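Local coordinates for peptidase M16 domain protein (Alicyclobacillus acidocaldarius subsp. acidocaldarius DSM 446, PDB 4XEA), which is a putative metal-dependent peptidase of family M16, which probably cleaves peptides at a metal site that holds nickel in this crystal, at residues I59-E64 against D165-V170; V42-R47 against M55-A60; E347-A352 against M397-A402; T273-L278 against N403-E408; L361-L364 against A368-V371. All blocks are in the same frame, centred on the assembly; numbering follows the deposited sequence.

From the N terminus, contact 2 comes first and closes a short loop across the hairpin of strands 45-48 and 51-54. Contact 1 starts where contact 2 ends, sharing Ile59 and Ala60. It brings the loop before helix 170-175 back to helix 59-66, across about 100 residues. The other three contacts follow in the second half of the chain and are nested. Contact 4 closes the widest loop, joining helices 265-283 and 399-409. Contact 3 lies inside it and sets helix 346-363 against the start of helix 399-409. Contact 5 is innermost, at the turn into helix 367-379. Contacts 1 and 3 have centres about 40 Å apart, on opposite sides of the chain's centre.

Contact 1: I59-E64 against D165-V170; sequences IAHFLE and DIAGTV. With NI (nickel (II) ion), chain C.
His61 and Ala167 meet with the methyl group lying over one face of the imidazole. Ala167 CB is 4.0 Å from the centroid of the His61 ring and 27° off its normal, a CH-pi contact. The methyl sits toward the ND1 and CE1 side of the ring. His61 CG is anti to the backbone N (chi1 167°), which carries the ring out from helix 59-66 between the loop and the metal. NE2 faces the nickel ion, with a bond of 2.2 Å from His61 NE2 to the metal. His61 ND1, at another corner of the ring, donates to a water 2.8 Å away. That water lies in the ring plane, at the edge, and donates in turn to Ala167 O. The ring is therefore fixed by the metal, the water and the methyl on its face. A second water works on the backbone: it accepts from His61 N at 2.9 Å and donates to Ile166 O. This N-H lies in the first turn of the helix, and the water satisfies it. Ile166 O lies oblique to the ring and 3.7 Å from His61 CB. The loop is shaped by a type I turn from Asp165 to Gly168, closed by Gly168 N to Asp165 O at 2.9 Å. Asp165 also forms a salt bridge with Arg146. His65 and Glu136 complete the protein ligands of the nickel. His61, Glu64 and His65 give the order HxxEH, the inverted metal-binding motif of M16 peptidases, with this loop as second shell to its first histidine.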
# COMPACT_ATOMS: atom_id res chain seq x y z
N ILE A 59 25.97 2.59 -10.59
CA ILE A 59 25.73 2.59 -12.03
C ILE A 59 24.40 2.03 -12.43
O ILE A 59 23.75 2.65 -13.27
CB ILE A 59 26.89 1.96 -12.87
CG1 ILE A 59 28.12 2.88 -12.75
CG2 ILE A 59 26.49 1.87 -14.37
CD1 ILE A 59 29.34 2.42 -13.56
N ALA A 60 23.98 0.91 -11.84
CA ALA A 60 22.65 0.35 -12.12
C ALA A 60 21.57 1.44 -12.00
O ALA A 60 20.71 1.60 -12.88
CB ALA A 60 22.33 -0.85 -11.23
N HIS A 61 21.67 2.21 -10.93
CA HIS A 61 20.65 3.22 -10.59
C HIS A 61 20.76 4.48 -11.47
O HIS A 61 19.75 5.10 -11.83
CB HIS A 61 20.79 3.55 -9.12
CG HIS A 61 20.05 4.75 -8.69
ND1 HIS A 61 20.66 5.98 -8.58
CD2 HIS A 61 18.75 4.94 -8.39
CE1 HIS A 61 19.77 6.88 -8.20
NE2 HIS A 61 18.61 6.27 -8.06
N PHE A 62 21.99 4.86 -11.81
CA PHE A 62 22.23 5.94 -12.79
C PHE A 62 21.57 5.60 -14.15
O PHE A 62 20.85 6.41 -14.75
CB PHE A 62 23.75 6.14 -12.93
CG PHE A 62 24.16 7.51 -13.40
CD1 PHE A 62 23.78 7.98 -14.64
CD2 PHE A 62 24.99 8.30 -12.62
CE1 PHE A 62 24.19 9.25 -15.08
CE2 PHE A 62 25.40 9.56 -13.05
CZ PHE A 62 25.00 10.02 -14.27
N LEU A 63 21.80 4.38 -14.63
CA LEU A 63 21.18 3.92 -15.88
C LEU A 63 19.64 3.96 -15.78
O LEU A 63 18.96 4.37 -16.72
CB LEU A 63 21.65 2.52 -16.27
CG LEU A 63 23.11 2.37 -16.69
CD1 LEU A 63 23.40 0.90 -16.93
CD2 LEU A 63 23.41 3.23 -17.98
N GLU A 64 19.11 3.59 -14.60
CA GLU A 64 17.66 3.64 -14.40
C GLU A 64 17.14 5.03 -14.60
O GLU A 64 16.11 5.22 -15.25
CB GLU A 64 17.27 3.12 -13.00
CG GLU A 64 15.75 3.15 -12.72
CD GLU A 64 15.45 3.64 -11.31
OE1 GLU A 64 15.97 3.07 -10.34
OE2 GLU A 64 14.74 4.64 -11.17
N ASP A 165 24.55 2.01 -0.26
CA ASP A 165 23.16 2.17 -0.67
C ASP A 165 23.03 2.14 -2.22
O ASP A 165 23.97 2.38 -2.95
CB ASP A 165 22.53 3.45 -0.09
CG ASP A 165 20.97 3.36 -0.02
OD1 ASP A 165 20.34 2.28 -0.34
OD2 ASP A 165 20.39 4.37 0.35
N ILE A 166 21.84 1.83 -2.67
CA ILE A 166 21.55 1.59 -4.08
C ILE A 166 22.02 2.68 -5.03
O ILE A 166 22.54 2.37 -6.11
CB ILE A 166 20.06 1.18 -4.27
CG1 ILE A 166 19.85 -0.24 -3.67
CG2 ILE A 166 19.65 1.24 -5.76
CD1 ILE A 166 18.41 -0.53 -3.31
N ALA A 167 21.88 3.95 -4.62
CA ALA A 167 22.31 5.10 -5.42
C ALA A 167 23.83 5.35 -5.43
O ALA A 167 24.33 6.15 -6.21
CB ALA A 167 21.55 6.38 -4.97
N GLY A 168 24.57 4.66 -4.58
CA GLY A 168 26.01 4.87 -4.44
C GLY A 168 26.28 5.94 -3.41
O GLY A 168 25.43 6.21 -2.56
N THR A 169 27.46 6.56 -3.48
CA THR A 169 27.78 7.75 -2.67
C THR A 169 27.91 8.99 -3.56
O THR A 169 27.91 8.89 -4.78
CB THR A 169 29.10 7.55 -1.85
OG1 THR A 169 30.20 7.38 -2.75
CG2 THR A 169 29.03 6.32 -0.95
N VAL A 170 28.02 10.16 -2.94
CA VAL A 170 28.34 11.37 -3.67
C VAL A 170 29.66 11.21 -4.45
O VAL A 170 29.71 11.47 -5.65
CB VAL A 170 28.40 12.61 -2.70
CG1 VAL A 170 28.81 13.89 -3.43
CG2 VAL A 170 27.05 12.79 -2.00
NI NI C . 16.71 7.42 -8.09
O HOH W 1 23.18 1.30 -8.57
O HOH W 2 23.38 6.38 -8.85
O HOH W 3 14.42 8.27 -8.05

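Contact 2: V42-R47 against M55-A60; sequences VDRAFR and MPDGIA
Arg44 and Met55 pair at the open end of a beta hairpin, just beyond strands 45-48 and 51-54. Met55 N donates to Arg44 O at 2.9 Å, with an N-H...O angle of 165°. This carries the hairpin ladder one step past the pair Phe46 and His53. The looser part of the contact is apolar. There the Phe46 ring meets the selenomethionine side chain of Met55 in a single oblique touch, with Phe46 CE1 3.9 Å from Met55 CG. Phe46 is buried, and helix 178-188 packs on this side, through Phe188 edge-to-face on Phe46 and Cys184 on Met55. The close-fitting part is the backbone bond together with Arg44 and Asp57, although both these side chains are partly exposed. The arginine leaves its backbone extended (chi1 178°) and bends at chi3, bringing the guanidinium edge to the carboxylate. Ile164 touches both side chains. The two planes are turned 47° apart, so the salt bridge is side-on but twisted. Arg44 NE reaches Asp57 OD1 at 3.0 Å, nearly straight and in the guanidinium plane. The second bond is more bent: Arg44 NH2 lies 2.8 Å from Asp57 OD2, on the syn lone pair of that oxygen.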
# COMPACT_ATOMS: atom_id res chain seq x y z
N VAL A 42 24.65 -4.23 -6.61
CA VAL A 42 25.77 -5.00 -6.09
C VAL A 42 26.74 -5.52 -7.14
O VAL A 42 27.78 -6.04 -6.79
CB VAL A 42 25.37 -6.11 -5.10
CG1 VAL A 42 24.57 -5.51 -3.89
CG2 VAL A 42 24.65 -7.27 -5.81
N ASP A 43 26.40 -5.34 -8.42
CA ASP A 43 27.26 -5.79 -9.52
C ASP A 43 28.35 -4.76 -9.78
O ASP A 43 28.43 -4.15 -10.85
CB ASP A 43 26.42 -6.04 -10.77
CG ASP A 43 25.56 -7.26 -10.64
OD1 ASP A 43 26.17 -8.35 -10.49
OD2 ASP A 43 24.29 -7.12 -10.65
N ARG A 44 29.19 -4.55 -8.77
CA ARG A 44 30.28 -3.58 -8.84
C ARG A 44 31.41 -4.05 -9.78
O ARG A 44 32.02 -3.25 -10.46
CB ARG A 44 30.86 -3.37 -7.43
CG ARG A 44 32.02 -2.43 -7.34
CD ARG A 44 32.67 -2.48 -5.94
NE ARG A 44 31.84 -1.84 -4.94
CZ ARG A 44 31.97 -2.01 -3.62
NH1 ARG A 44 32.86 -2.88 -3.13
NH2 ARG A 44 31.16 -1.34 -2.80
N ALA A 45 31.72 -5.34 -9.75
CA ALA A 45 32.83 -5.85 -10.54
C ALA A 45 32.39 -7.04 -11.37
O ALA A 45 31.51 -7.84 -10.97
CB ALA A 45 34.01 -6.26 -9.61
N PHE A 46 33.03 -7.18 -12.52
CA PHE A 46 32.66 -8.20 -13.47
C PHE A 46 33.73 -8.30 -14.54
O PHE A 46 34.55 -7.39 -14.72
CB PHE A 46 31.29 -7.93 -14.11
CG PHE A 46 31.19 -6.58 -14.78
CD1 PHE A 46 30.84 -5.45 -14.05
CD2 PHE A 46 31.47 -6.44 -16.16
CE1 PHE A 46 30.77 -4.21 -14.68
CE2 PHE A 46 31.37 -5.22 -16.79
CZ PHE A 46 31.02 -4.08 -16.04
N ARG A 47 33.72 -9.43 -15.24
CA ARG A 47 34.57 -9.65 -16.39
C ARG A 47 33.67 -9.87 -17.59
O ARG A 47 32.66 -10.59 -17.51
CB ARG A 47 35.42 -10.91 -16.21
CG ARG A 47 36.36 -11.21 -17.40
CD ARG A 47 36.67 -12.73 -17.45
NE ARG A 47 37.67 -13.07 -18.44
CZ ARG A 47 38.97 -12.86 -18.28
NH1 ARG A 47 39.43 -12.32 -17.14
NH2 ARG A 47 39.82 -13.20 -19.24
N MSE A 55 33.76 -0.99 -11.07
CA MSE A 55 33.06 0.24 -11.32
C MSE A 55 32.90 1.01 -10.04
O MSE A 55 32.90 0.43 -8.96
CB MSE A 55 31.66 -0.05 -11.84
CG MSE A 55 31.60 -0.73 -13.17
SE MSE A 55 32.19 0.38 -14.65
CE MSE A 55 34.02 -0.15 -14.80
N PRO A 56 32.67 2.33 -10.17
CA PRO A 56 32.17 3.08 -9.04
C PRO A 56 30.77 2.63 -8.72
O PRO A 56 30.02 2.25 -9.62
CB PRO A 56 32.12 4.54 -9.55
CG PRO A 56 32.95 4.54 -10.78
CD PRO A 56 32.83 3.18 -11.37
N ASP A 57 30.42 2.68 -7.44
CA ASP A 57 29.07 2.35 -7.04
C ASP A 57 28.06 3.33 -7.61
O ASP A 57 28.35 4.52 -7.75
CB ASP A 57 28.99 2.27 -5.51
CG ASP A 57 29.64 1.00 -4.97
OD1 ASP A 57 29.50 -0.07 -5.61
OD2 ASP A 57 30.30 1.07 -3.92
N GLY A 58 26.88 2.82 -7.97
CA GLY A 58 25.80 3.69 -8.41
C GLY A 58 25.34 3.49 -9.83
O GLY A 58 24.39 4.14 -10.24
N ILE A 59 25.97 2.59 -10.59
CA ILE A 59 25.73 2.59 -12.03
C ILE A 59 24.40 2.03 -12.43
O ILE A 59 23.75 2.65 -13.27
CB ILE A 59 26.89 1.96 -12.87
CG1 ILE A 59 28.12 2.88 -12.75
CG2 ILE A 59 26.49 1.87 -14.37
CD1 ILE A 59 29.34 2.42 -13.56
N ALA A 60 23.98 0.91 -11.84
CA ALA A 60 22.65 0.35 -12.12
C ALA A 60 21.57 1.44 -12.00
O ALA A 60 20.71 1.60 -12.88
CB ALA A 60 22.33 -0.85 -11.23

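Contact 3: E347-A352 against M397-A402; sequences EAFERA and MTLERA
Phe349 is the side chain that joins the two segments. Its ring meets Met397 and Thr398, just before helix 399-409, and Leu399 and Ala402 in the first turn of that helix. Met397 CG comes to the ring edge in plane, 3.8 Å from Phe349 CZ. Leu399 CA lies over one face, and Leu399 N is 3.7 Å from Phe349 CE2. Ala402 CB approaches obliquely, 3.8 Å from Phe349 CE1. Thr398 O is also oblique, 3.7 Å from Phe349 CZ. A chi1 of 168° swings the Phe349 ring away from its own N and sends it from helix 346-363 into the helix start. The contact thus pins the N-cap region of one helix to the flank of another, within the helical layer of the second alpha/beta half of this M16 protein. With an alanine here, the ring's place between Leu399, Met397 and Ala402 is likely to be left as a gap, and those side chains would lose the contact the ring gives them. The backbone under the ring is held by capping. Thr398 is the N-cap, and its OG1 accepts from Arg401 N at 3.1 Å. Thr398 O in turn accepts from Ala402 N at 2.9 Å. Further out, Arg353, in salt bridge with Glu350 of its own helix, bonds to Met397 O and so ties helix 346-363 to the link before helix 399-409. Ile344 packs on Phe349, Leu399 and Ala402. The selenomethionine side chain of Met397 reaches Ala274 on helix 265-283.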
# COMPACT_ATOMS: atom_id res chain seq x y z
N GLU A 347 2.81 -26.35 16.75
CA GLU A 347 1.50 -25.75 16.51
C GLU A 347 1.62 -24.34 15.91
O GLU A 347 0.85 -24.00 15.01
CB GLU A 347 0.63 -25.75 17.76
CG GLU A 347 0.18 -27.16 18.14
CD GLU A 347 -0.82 -27.19 19.28
OE1 GLU A 347 -0.78 -26.30 20.15
OE2 GLU A 347 -1.65 -28.11 19.30
N ALA A 348 2.60 -23.56 16.38
CA ALA A 348 2.83 -22.22 15.87
C ALA A 348 3.31 -22.31 14.43
O ALA A 348 2.91 -21.52 13.58
CB ALA A 348 3.86 -21.48 16.72
N PHE A 349 4.18 -23.27 14.17
CA PHE A 349 4.64 -23.57 12.82
C PHE A 349 3.50 -23.93 11.83
O PHE A 349 3.48 -23.41 10.72
CB PHE A 349 5.75 -24.66 12.88
CG PHE A 349 6.10 -25.25 11.54
CD1 PHE A 349 6.89 -24.56 10.64
CD2 PHE A 349 5.68 -26.52 11.20
CE1 PHE A 349 7.23 -25.12 9.42
CE2 PHE A 349 6.02 -27.09 9.98
CZ PHE A 349 6.78 -26.38 9.10
N GLU A 350 2.58 -24.81 12.20
CA GLU A 350 1.47 -25.14 11.29
C GLU A 350 0.53 -23.92 11.07
O GLU A 350 -0.01 -23.75 9.98
CB GLU A 350 0.66 -26.37 11.77
CG GLU A 350 1.42 -27.74 11.70
CD GLU A 350 1.92 -28.10 10.29
OE1 GLU A 350 1.42 -27.54 9.30
OE2 GLU A 350 2.82 -28.97 10.17
N ARG A 351 0.33 -23.09 12.08
CA ARG A 351 -0.50 -21.90 11.88
C ARG A 351 0.19 -20.96 10.91
O ARG A 351 -0.47 -20.31 10.10
CB ARG A 351 -0.84 -21.17 13.20
CG ARG A 351 -1.94 -21.85 14.02
CD ARG A 351 -2.45 -20.95 15.18
NE ARG A 351 -1.34 -20.56 16.07
CZ ARG A 351 -0.91 -21.26 17.12
NH1 ARG A 351 0.11 -20.79 17.85
NH2 ARG A 351 -1.45 -22.42 17.46
N ALA A 352 1.51 -20.90 10.98
CA ALA A 352 2.27 -20.01 10.14
C ALA A 352 2.25 -20.49 8.69
O ALA A 352 2.03 -19.67 7.76
CB ALA A 352 3.72 -19.91 10.64
N MSE A 397 7.19 -28.53 3.14
CA MSE A 397 8.01 -28.04 4.24
C MSE A 397 7.73 -28.79 5.57
O MSE A 397 6.55 -29.03 5.90
CB MSE A 397 7.73 -26.57 4.39
CG MSE A 397 8.28 -25.98 5.58
SE MSE A 397 10.09 -25.54 5.28
CE MSE A 397 9.80 -23.97 6.36
N THR A 398 8.77 -29.18 6.31
CA THR A 398 8.62 -29.97 7.56
C THR A 398 9.12 -29.22 8.82
O THR A 398 9.91 -28.29 8.71
CB THR A 398 9.39 -31.33 7.48
OG1 THR A 398 10.80 -31.09 7.36
CG2 THR A 398 8.93 -32.13 6.28
N LEU A 399 8.68 -29.65 10.00
CA LEU A 399 9.19 -29.10 11.27
C LEU A 399 10.70 -29.34 11.42
O LEU A 399 11.43 -28.48 11.94
CB LEU A 399 8.43 -29.72 12.48
CG LEU A 399 8.78 -29.22 13.90
CD1 LEU A 399 8.53 -27.73 14.09
CD2 LEU A 399 8.01 -30.06 14.99
N GLU A 400 11.19 -30.51 10.99
CA GLU A 400 12.65 -30.78 11.03
C GLU A 400 13.41 -29.76 10.20
O GLU A 400 14.42 -29.16 10.62
CB GLU A 400 12.94 -32.19 10.49
CG GLU A 400 14.44 -32.56 10.33
CD GLU A 400 14.65 -34.05 10.03
OE1 GLU A 400 14.38 -34.49 8.89
OE2 GLU A 400 15.04 -34.81 10.95
N ARG A 401 12.92 -29.54 8.99
CA ARG A 401 13.54 -28.51 8.14
C ARG A 401 13.45 -27.11 8.77
O ARG A 401 14.42 -26.35 8.73
CB ARG A 401 12.96 -28.58 6.72
CG ARG A 401 13.45 -27.53 5.76
CD ARG A 401 14.99 -27.46 5.62
NE ARG A 401 15.35 -26.35 4.73
CZ ARG A 401 16.48 -25.63 4.83
NH1 ARG A 401 17.39 -25.88 5.77
NH2 ARG A 401 16.67 -24.63 3.99
N ALA A 402 12.33 -26.78 9.40
CA ALA A 402 12.21 -25.47 10.09
C ALA A 402 13.23 -25.38 11.23
O ALA A 402 13.86 -24.32 11.40
CB ALA A 402 10.80 -25.24 10.61

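Contact 4: T273-L278 against N403-E408; sequences TAMTIL and NARFQE
Met275 and Leu278 of helix 265-283 pack on Arg405 and Phe406 of helix 399-409 in a buried helix-helix crossing. It lies in the second alpha/beta half of the M16 fold. The two short segments cross at -90°, and their axes come within 10.5 Å. At that spacing the side chains bridge the gap. Met275 and Arg405 cross at about a right angle. The arginine chain is bent at chi2 and chi3 (88° and -78°), which curls it round the selenium of the selenomethionine Met275. Arg405 CG is 3.5 Å from Met275 SE, and Arg405 NH2 is 3.6 Å from the same atom. Selenium lies at the edge of the guanidinium, near its plane. The same bends turn the charged end to acidic partners. Arg405 NE donates to Glu408 OE1 at 3.1 Å, one turn on in the same helix, and meets that oxygen nearly end-on to its C-O bond. Arg405 NH1 makes a weak bond to the same oxygen. Arg405 NH2 forms a salt bridge with Glu259, so the buried guanidinium has carboxylates from two parts of the chain. A leucine in its place would probably leave Glu259 without this salt-bridge partner and Glu408 with just a weak, long pairing to Arg401. The remainder depends on Leu278, whose CD2 lies against the backbone N and CB of Phe406. Ile344 packs beside Leu278. The Phe406 ring turns on toward Leu336, Val339 and Arg340 of helix 325-342. Leu278 CD2 lies at that ring's edge, near its plane, and is 4.0 Å from Phe406 CB.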
# COMPACT_ATOMS: atom_id res chain seq x y z
N THR A 273 11.19 -19.23 1.10
CA THR A 273 9.87 -19.65 1.52
C THR A 273 9.89 -20.15 2.96
O THR A 273 9.05 -19.77 3.76
CB THR A 273 9.31 -20.73 0.60
OG1 THR A 273 9.27 -20.21 -0.73
CG2 THR A 273 7.90 -21.12 1.00
N ALA A 274 10.89 -20.95 3.27
CA ALA A 274 11.07 -21.46 4.60
C ALA A 274 11.24 -20.31 5.64
O ALA A 274 10.68 -20.39 6.73
CB ALA A 274 12.26 -22.40 4.66
N MSE A 275 11.98 -19.28 5.31
CA MSE A 275 12.12 -18.15 6.23
C MSE A 275 10.80 -17.37 6.40
O MSE A 275 10.52 -16.82 7.47
CB MSE A 275 13.25 -17.22 5.78
CG MSE A 275 14.64 -17.78 5.97
SE MSE A 275 15.01 -18.27 7.78
CE MSE A 275 15.00 -16.46 8.56
N THR A 276 10.00 -17.29 5.34
CA THR A 276 8.75 -16.52 5.44
C THR A 276 7.90 -17.19 6.53
O THR A 276 7.36 -16.49 7.41
CB THR A 276 8.03 -16.45 4.07
OG1 THR A 276 8.90 -15.81 3.13
CG2 THR A 276 6.73 -15.67 4.13
N ILE A 277 7.83 -18.53 6.49
CA ILE A 277 7.04 -19.28 7.47
C ILE A 277 7.63 -19.13 8.86
O ILE A 277 6.90 -18.80 9.80
CB ILE A 277 6.92 -20.78 7.13
CG1 ILE A 277 6.19 -20.97 5.81
CG2 ILE A 277 6.17 -21.51 8.25
CD1 ILE A 277 6.56 -22.26 5.06
N LEU A 278 8.95 -19.32 8.96
CA LEU A 278 9.64 -19.25 10.26
C LEU A 278 9.53 -17.91 10.97
O LEU A 278 9.25 -17.85 12.16
CB LEU A 278 11.10 -19.66 10.09
CG LEU A 278 11.94 -19.92 11.33
CD1 LEU A 278 11.28 -20.90 12.28
CD2 LEU A 278 13.34 -20.40 10.94
N ASN A 403 13.41 -26.46 11.99
CA ASN A 403 14.45 -26.47 13.04
C ASN A 403 15.86 -26.35 12.45
O ASN A 403 16.66 -25.56 12.97
CB ASN A 403 14.32 -27.67 13.98
CG ASN A 403 13.15 -27.54 14.99
OD1 ASN A 403 13.07 -26.57 15.76
ND2 ASN A 403 12.26 -28.51 14.98
N ALA A 404 16.17 -27.08 11.38
CA ALA A 404 17.51 -27.00 10.77
C ALA A 404 17.80 -25.59 10.26
O ALA A 404 18.91 -25.07 10.43
CB ALA A 404 17.67 -28.03 9.64
N ARG A 405 16.82 -24.96 9.63
CA ARG A 405 17.01 -23.59 9.11
C ARG A 405 17.30 -22.60 10.26
O ARG A 405 18.21 -21.78 10.17
CB ARG A 405 15.76 -23.15 8.32
CG ARG A 405 15.75 -21.70 7.83
CD ARG A 405 16.41 -21.60 6.46
NE ARG A 405 17.88 -21.62 6.39
CZ ARG A 405 18.65 -20.54 6.27
NH1 ARG A 405 19.96 -20.66 6.09
NH2 ARG A 405 18.13 -19.32 6.33
N PHE A 406 16.51 -22.70 11.33
CA PHE A 406 16.68 -21.90 12.53
C PHE A 406 18.11 -22.05 13.11
O PHE A 406 18.81 -21.06 13.37
CB PHE A 406 15.61 -22.27 13.59
CG PHE A 406 15.70 -21.45 14.84
CD1 PHE A 406 16.65 -21.74 15.81
CD2 PHE A 406 14.89 -20.33 15.02
CE1 PHE A 406 16.78 -20.93 16.96
CE2 PHE A 406 15.01 -19.54 16.15
CZ PHE A 406 15.96 -19.84 17.13
N GLN A 407 18.55 -23.30 13.27
CA GLN A 407 19.87 -23.62 13.85
C GLN A 407 21.06 -23.12 13.02
O GLN A 407 22.07 -22.67 13.57
CB GLN A 407 19.97 -25.14 14.07
CG GLN A 407 18.98 -25.68 15.11
CD GLN A 407 19.33 -25.29 16.53
OE1 GLN A 407 20.49 -25.03 16.85
NE2 GLN A 407 18.32 -25.26 17.41
N GLU A 408 20.90 -23.19 11.70
CA GLU A 408 21.86 -22.72 10.70
C GLU A 408 22.06 -21.20 10.71
O GLU A 408 23.15 -20.68 10.46
CB GLU A 408 21.30 -23.00 9.29
CG GLU A 408 21.81 -24.18 8.62
CD GLU A 408 21.06 -24.50 7.31
OE1 GLU A 408 20.03 -23.86 6.92
OE2 GLU A 408 21.53 -25.44 6.65

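Contact 5: L361-L364 against A368-V371; sequences LMSL and AFLV
Ser363 and Phe369 make a CH-pi contact that is almost ideally centred. Ser363 CB stands 3.4 Å from the centroid of the Phe369 ring, only 7° off the normal. The serine chi1 of -74° places OG anti to the carbonyl carbon. OG then bonds back to Arg359 O in its own helix, and the CH2 group is left to face the ring. The second kind of contact is apolar. Leu364 CD2 comes between two side chains of the next helix. It lies at the edge of the Phe369 ring, near its plane, 3.9 Å from Phe369 CE2. It is also 3.7 Å from Leu370 CD2, with the two leucines crossing at about a right angle. Phe387 of helix 387-396 touches Leu364, Phe369 and Leu370, closing round this cluster. The third kind is carbon against carbonyl oxygen. Ser363 O is 3.3 Å from Phe369 CD2, and Leu364 O is 3.3 Å from Leu370 CD1. These are close van der Waals approaches. Nearby, Met362 packs on Thr102 of the second subunit. Val371 meets Tyr32, Met34 and Val197 of the N-terminal sheet. The arrangement is that of a short turn between consecutive helices, with the side chains on both sides of the turn packed together, where helix 346-363 of the second alpha/beta half passes to helix 367-379, packed on the sheet of the first.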
# COMPACT_ATOMS: atom_id res chain seq x y z
N LEU A 361 -1.63 -17.72 -1.98
CA LEU A 361 -2.82 -17.96 -2.81
C LEU A 361 -3.57 -16.64 -3.17
O LEU A 361 -3.87 -16.40 -4.35
CB LEU A 361 -3.76 -18.95 -2.13
CG LEU A 361 -3.32 -20.43 -2.08
CD1 LEU A 361 -4.49 -21.27 -1.60
CD2 LEU A 361 -2.80 -20.95 -3.43
N MSE A 362 -3.81 -15.79 -2.18
CA MSE A 362 -4.47 -14.50 -2.42
C MSE A 362 -3.64 -13.55 -3.28
O MSE A 362 -4.17 -12.84 -4.12
CB MSE A 362 -4.85 -13.81 -1.11
CG MSE A 362 -5.80 -14.64 -0.27
SE MSE A 362 -6.59 -13.75 1.28
CE MSE A 362 -5.22 -13.91 2.64
N SER A 363 -2.33 -13.59 -3.09
CA SER A 363 -1.39 -12.76 -3.86
C SER A 363 -1.31 -13.16 -5.34
O SER A 363 -1.02 -12.33 -6.16
CB SER A 363 0.01 -12.79 -3.23
OG SER A 363 0.01 -12.01 -2.06
N LEU A 364 -1.56 -14.44 -5.65
CA LEU A 364 -1.60 -14.91 -7.03
C LEU A 364 -2.82 -14.38 -7.80
O LEU A 364 -2.86 -14.47 -9.01
CB LEU A 364 -1.63 -16.44 -7.08
CG LEU A 364 -0.45 -17.21 -6.50
CD1 LEU A 364 -0.78 -18.70 -6.50
CD2 LEU A 364 0.78 -16.92 -7.31
N ALA A 368 0.30 -7.55 -10.42
CA ALA A 368 1.62 -7.04 -9.99
C ALA A 368 2.43 -8.11 -9.27
O ALA A 368 3.62 -8.29 -9.55
CB ALA A 368 1.49 -5.80 -9.11
N PHE A 369 1.84 -8.81 -8.32
CA PHE A 369 2.55 -9.91 -7.65
C PHE A 369 3.01 -11.02 -8.63
O PHE A 369 4.20 -11.43 -8.66
CB PHE A 369 1.70 -10.48 -6.51
CG PHE A 369 2.33 -11.67 -5.79
CD1 PHE A 369 3.01 -11.47 -4.58
CD2 PHE A 369 2.19 -12.96 -6.28
CE1 PHE A 369 3.58 -12.55 -3.89
CE2 PHE A 369 2.79 -14.06 -5.60
CZ PHE A 369 3.47 -13.83 -4.39
N LEU A 370 2.09 -11.53 -9.44
CA LEU A 370 2.44 -12.56 -10.41
C LEU A 370 3.66 -12.16 -11.24
O LEU A 370 4.58 -12.96 -11.47
CB LEU A 370 1.26 -12.83 -11.35
CG LEU A 370 0.08 -13.55 -10.73
CD1 LEU A 370 -1.18 -13.39 -11.59
CD2 LEU A 370 0.42 -15.00 -10.50
N VAL A 371 3.67 -10.92 -11.70
CA VAL A 371 4.70 -10.46 -12.62
C VAL A 371 6.02 -10.27 -11.88
O VAL A 371 7.03 -10.84 -12.28
CB VAL A 371 4.25 -9.14 -13.34
CG1 VAL A 371 5.44 -8.51 -14.03
CG2 VAL A 371 3.09 -9.43 -14.35